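Cbm77-rfpl (Ruminococcus flavefaciens, PDB 5FU5) probably binds plant cell-wall polysaccharide, as a family 77 carbohydrate-binding module of the cellulosome, and so would keep an attached enzyme near its substrate. Local coordinates at residues F21-K32 / C45-F56. Sequence-based numbering, arbitrary orientation.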
loop_
_atom_site.group_PDB
_atom_site.type_symbol
_atom_site.label_atom_id
_atom_site.label_comp_id
_atom_site.label_asym_id
_atom_site.label_seq_id
_atom_site.Cartn_x
_atom_site.Cartn_y
_atom_site.Cartn_z
ATOM N N PHE A 21 5.792 11.218 -1.463
ATOM C CA PHE A 21 5.406 10.486 -2.660
ATOM C C PHE A 21 3.900 10.104 -2.608
ATOM O O PHE A 21 3.187 10.260 -3.616
ATOM C CB PHE A 21 6.267 9.235 -2.823
ATOM C CG PHE A 21 5.989 8.454 -4.087
ATOM C CD1 PHE A 21 6.632 8.803 -5.261
ATOM C CD2 PHE A 21 5.162 7.346 -4.066
ATOM C CE1 PHE A 21 6.431 8.088 -6.417
ATOM C CE2 PHE A 21 4.947 6.611 -5.226
ATOM C CZ PHE A 21 5.573 6.989 -6.393
ATOM N N TYR A 22 3.460 9.580 -1.474
ATOM C CA TYR A 22 2.070 9.197 -1.276
ATOM C C TYR A 22 1.309 10.296 -0.587
ATOM O O TYR A 22 1.789 10.889 0.365
ATOM C CB TYR A 22 1.966 7.924 -0.485
ATOM C CG TYR A 22 2.705 6.726 -1.063
ATOM C CD1 TYR A 22 2.116 5.934 -2.058
ATOM C CD2 TYR A 22 4.003 6.358 -0.653
ATOM C CE1 TYR A 22 2.766 4.842 -2.593
ATOM C CE2 TYR A 22 4.646 5.273 -1.185
ATOM C CZ TYR A 22 4.031 4.502 -2.167
ATOM O OH TYR A 22 4.640 3.402 -2.704
ATOM N N THR A 23 0.117 10.585 -1.067
ATOM C CA THR A 23 -0.816 11.474 -0.381
ATOM C C THR A 23 -1.838 10.601 0.315
ATOM O O THR A 23 -2.674 9.966 -0.345
ATOM C CB THR A 23 -1.453 12.463 -1.337
ATOM O OG1 THR A 23 -0.423 13.260 -1.946
ATOM C CG2 THR A 23 -2.432 13.340 -0.619
ATOM N N ILE A 24 -1.735 10.510 1.639
ATOM C CA ILE A 24 -2.507 9.569 2.442
ATOM C C ILE A 24 -3.581 10.291 3.196
ATOM O O ILE A 24 -3.298 11.177 4.013
ATOM C CB ILE A 24 -1.537 8.815 3.439
ATOM C CG1 ILE A 24 -0.446 8.072 2.654
ATOM C CG2 ILE A 24 -2.321 7.828 4.292
ATOM C CD1 ILE A 24 0.764 7.678 3.466
ATOM N N ALA A 25 -4.843 9.905 2.942
ATOM C CA ALA A 25 -5.997 10.385 3.667
ATOM C C ALA A 25 -6.636 9.228 4.421
ATOM O O ALA A 25 -7.227 8.313 3.827
ATOM C CB ALA A 25 -6.992 11.006 2.729
ATOM N N GLY A 26 -6.461 9.222 5.730
ATOM C CA GLY A 26 -7.040 8.181 6.554
ATOM C C GLY A 26 -6.455 8.185 7.958
ATOM O O GLY A 26 -5.731 9.140 8.347
ATOM N N ASN A 27 -6.779 7.128 8.688
ATOM C CA ASN A 27 -6.624 7.025 10.115
ATOM C C ASN A 27 -5.839 5.811 10.535
ATOM O O ASN A 27 -6.013 4.697 10.001
ATOM C CB ASN A 27 -8.021 6.969 10.754
ATOM C CG ASN A 27 -8.837 8.133 10.321
ATOM O OD1 ASN A 27 -8.434 9.281 10.522
ATOM N ND2 ASN A 27 -9.963 7.870 9.676
ATOM N N LEU A 28 -4.917 6.070 11.469
ATOM C CA LEU A 28 -4.029 5.055 11.979
ATOM C C LEU A 28 -4.599 4.272 13.151
ATOM O O LEU A 28 -5.411 4.787 13.915
ATOM C CB LEU A 28 -2.696 5.704 12.398
ATOM C CG LEU A 28 -1.974 6.483 11.292
ATOM C CD1 LEU A 28 -0.868 7.381 11.863
ATOM C CD2 LEU A 28 -1.415 5.510 10.268
ATOM N N SER A 29 -4.121 3.034 13.310
ATOM C CA SER A 29 -4.509 2.226 14.469
ATOM C C SER A 29 -3.370 1.276 14.891
ATOM O O SER A 29 -2.581 0.873 14.054
ATOM C CB SER A 29 -5.795 1.429 14.164
ATOM O OG SER A 29 -6.172 0.606 15.219
ATOM N N THR A 30 -3.351 0.959 16.187
ATOM C CA THR A 30 -2.509 -0.101 16.731
ATOM C C THR A 30 -3.333 -1.219 17.360
ATOM O O THR A 30 -2.778 -2.083 18.026
ATOM C CB THR A 30 -1.491 0.459 17.743
ATOM O OG1 THR A 30 -2.180 1.162 18.766
ATOM C CG2 THR A 30 -0.553 1.379 17.027
ATOM N N SER A 31 -4.620 -1.283 16.995
ATOM C CA SER A 31 -5.550 -2.242 17.584
ATOM C C SER A 31 -5.968 -3.355 16.619
ATOM O O SER A 31 -6.922 -4.099 16.908
ATOM C CB SER A 31 -6.768 -1.474 18.090
ATOM O OG SER A 31 -6.349 -0.501 19.035
ATOM N N LYS A 32 -5.262 -3.463 15.496
ATOM C CA LYS A 32 -5.649 -4.346 14.414
ATOM C C LYS A 32 -4.641 -5.445 14.160
ATOM O O LYS A 32 -4.571 -6.016 13.058
ATOM C CB LYS A 32 -5.851 -3.517 13.136
ATOM C CG LYS A 32 -6.864 -2.380 13.255
ATOM C CD LYS A 32 -8.272 -2.840 13.636
ATOM C CE LYS A 32 -9.199 -1.630 13.627
ATOM N NZ LYS A 32 -10.548 -2.108 13.993
ATOM N N CYS A 45 -1.173 0.466 11.612
ATOM C CA CYS A 45 -1.709 0.399 10.251
ATOM C C CYS A 45 -2.539 1.615 9.901
ATOM O O CYS A 45 -2.969 2.362 10.782
ATOM C CB CYS A 45 -2.571 -0.847 10.163
ATOM S SG CYS A 45 -3.987 -0.904 11.284
ATOM N N LEU A 46 -2.799 1.741 8.593
ATOM C CA LEU A 46 -3.859 2.574 8.059
ATOM C C LEU A 46 -5.105 1.655 7.951
ATOM O O LEU A 46 -5.051 0.609 7.301
ATOM C CB LEU A 46 -3.462 3.122 6.712
ATOM C CG LEU A 46 -4.395 4.176 6.108
ATOM C CD1 LEU A 46 -4.128 5.509 6.797
ATOM C CD2 LEU A 46 -4.184 4.264 4.602
ATOM N N LYS A 47 -6.155 2.046 8.649
ATOM C CA LYS A 47 -7.431 1.320 8.564
ATOM C C LYS A 47 -8.004 1.560 7.169
ATOM O O LYS A 47 -7.993 2.688 6.681
ATOM C CB LYS A 47 -8.390 1.795 9.644
ATOM C CG LYS A 47 -7.895 1.561 11.082
ATOM C CD LYS A 47 -8.902 1.988 12.151
ATOM C CE LYS A 47 -9.076 3.473 12.232
ATOM N NZ LYS A 47 -9.935 3.926 13.373
ATOM N N MET A 48 -8.485 0.492 6.513
ATOM C CA MET A 48 -9.127 0.683 5.205
ATOM C C MET A 48 -10.593 0.982 5.432
ATOM O O MET A 48 -11.380 0.078 5.630
ATOM C CB MET A 48 -8.897 -0.491 4.279
ATOM C CG MET A 48 -7.437 -0.817 4.073
ATOM S SD MET A 48 -6.520 0.255 2.941
ATOM C CE MET A 48 -6.916 1.916 3.380
ATOM N N GLU A 49 -10.930 2.276 5.453
ATOM C CA GLU A 49 -12.290 2.723 5.737
ATOM C C GLU A 49 -12.917 3.378 4.519
ATOM O O GLU A 49 -12.254 3.656 3.507
ATOM C CB GLU A 49 -12.292 3.697 6.918
ATOM C CG GLU A 49 -11.658 3.146 8.210
ATOM C CD GLU A 49 -11.452 4.210 9.272
ATOM O OE1 GLU A 49 -10.516 4.986 9.125
ATOM O OE2 GLU A 49 -12.206 4.285 10.241
ATOM N N THR A 50 -14.216 3.663 4.640
ATOM C CA THR A 50 -14.945 4.212 3.496
ATOM C C THR A 50 -14.297 5.436 2.869
ATOM O O THR A 50 -14.231 5.550 1.657
ATOM C CB THR A 50 -16.401 4.527 3.893
ATOM O OG1 THR A 50 -16.927 3.406 4.618
ATOM C CG2 THR A 50 -17.250 4.774 2.688
ATOM N N ALA A 51 -13.782 6.330 3.714
ATOM C CA ALA A 51 -13.256 7.608 3.246
ATOM C C ALA A 51 -11.750 7.583 2.997
ATOM O O ALA A 51 -11.141 8.609 2.661
ATOM C CB ALA A 51 -13.611 8.678 4.255
ATOM N N THR A 52 -11.144 6.410 3.100
ATOM C CA THR A 52 -9.671 6.312 3.008
ATOM C C THR A 52 -9.201 6.352 1.573
ATOM O O THR A 52 -9.791 5.706 0.663
ATOM C CB THR A 52 -9.202 5.000 3.650
ATOM O OG1 THR A 52 -9.725 4.925 4.966
ATOM C CG2 THR A 52 -7.717 4.864 3.666
ATOM N N SER A 53 -8.101 7.076 1.331
ATOM C CA SER A 53 -7.481 7.076 0.005
ATOM C C SER A 53 -6.005 7.326 0.076
ATOM O O SER A 53 -5.504 8.023 0.996
ATOM C CB SER A 53 -8.112 8.081 -0.942
ATOM O OG SER A 53 -7.836 9.401 -0.528
ATOM N N ILE A 54 -5.302 6.686 -0.824
ATOM C CA ILE A 54 -3.857 6.931 -1.009
ATOM C C ILE A 54 -3.666 7.220 -2.492
ATOM O O ILE A 54 -4.012 6.361 -3.352
ATOM C CB ILE A 54 -3.018 5.722 -0.609
ATOM C CG1 ILE A 54 -3.276 5.328 0.840
ATOM C CG2 ILE A 54 -1.556 6.010 -0.853
ATOM C CD1 ILE A 54 -3.015 3.878 1.086
ATOM N N SER A 55 -3.141 8.411 -2.797
ATOM C CA SER A 55 -2.821 8.792 -4.147
ATOM C C SER A 55 -1.324 8.940 -4.346
ATOM O O SER A 55 -0.600 9.291 -3.421
ATOM C CB SER A 55 -3.512 10.101 -4.457
ATOM O OG SER A 55 -4.899 9.953 -4.240
ATOM N N PHE A 56 -0.879 8.689 -5.560
ATOM C CA PHE A 56 0.507 8.873 -5.976
ATOM C C PHE A 56 0.567 8.917 -7.484
ATOM O O PHE A 56 -0.353 8.437 -8.162
ATOM C CB PHE A 56 1.422 7.795 -5.435
ATOM C CG PHE A 56 1.146 6.405 -5.950
ATOM C CD1 PHE A 56 0.137 5.646 -5.389
ATOM C CD2 PHE A 56 1.895 5.857 -6.984
ATOM C CE1 PHE A 56 -0.091 4.342 -5.819
ATOM C CE2 PHE A 56 1.640 4.555 -7.438
ATOM C CZ PHE A 56 0.644 3.818 -6.869
HETATM O O HOH W 1 -5.378 10.631 -0.992
HETATM O O HOH W 2 -8.433 5.210 7.353
#
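Strand 23-29 pairs antiparallel with two partners in turn: Thr-23 and Ala-25 form hydrogen-bonded pairs with Ser-55 and Ser-53, and beyond Gly-26 Ser-29 does so with Cys-45. One strand can share its edge between two successive partners when it is interrupted, here at Gly-26, and the link 48-52 carries the chain from strand 40-47 to strand 53-58. Lys-47 N donates to Asn-27 O, but the return bond is replaced by water 2, which accepts from Asn-27 N and donates to Lys-47 O; it also accepts from Thr-52 OG1 and donates to Glu-49 OE1. Asn-27 ND2 reaches the same carboxylate oxygen, Glu-49 OE1, at 3.0 Å; the donor lies on the syn side, tilted out of the carboxylate plane, and the amide and carboxylate planes stand 81° apart. Glu-49 also opens a type I turn to Thr-52, whose OG1 accepts from Glu-49 N. In this all-antiparallel beta fold of a CBM77 module, strand 53-58 pairs with strand 96-101, and strand 40-47 with strand 107-116. Leu-46 CD1 packs 3.9 Å from Ile-24 CG2 on the face covered by Phe-12 of helix 12-15. At the far end, Tyr-22 turns its edge to the face of Phe-56 in an offset edge-to-face pair, CE1 lying over the ring, planes at 65°. Phe-21, its CG anti to the backbone N (chi1 -177°), sends its ring obliquely across Phe-56, the planes near parallel but slid apart, with CE2 3.6 Å from Phe-56 CD2. Tyr-22 OH is hydrogen-bonded to Tyr-8 O, and Tyr-8 stacks on Phe-21.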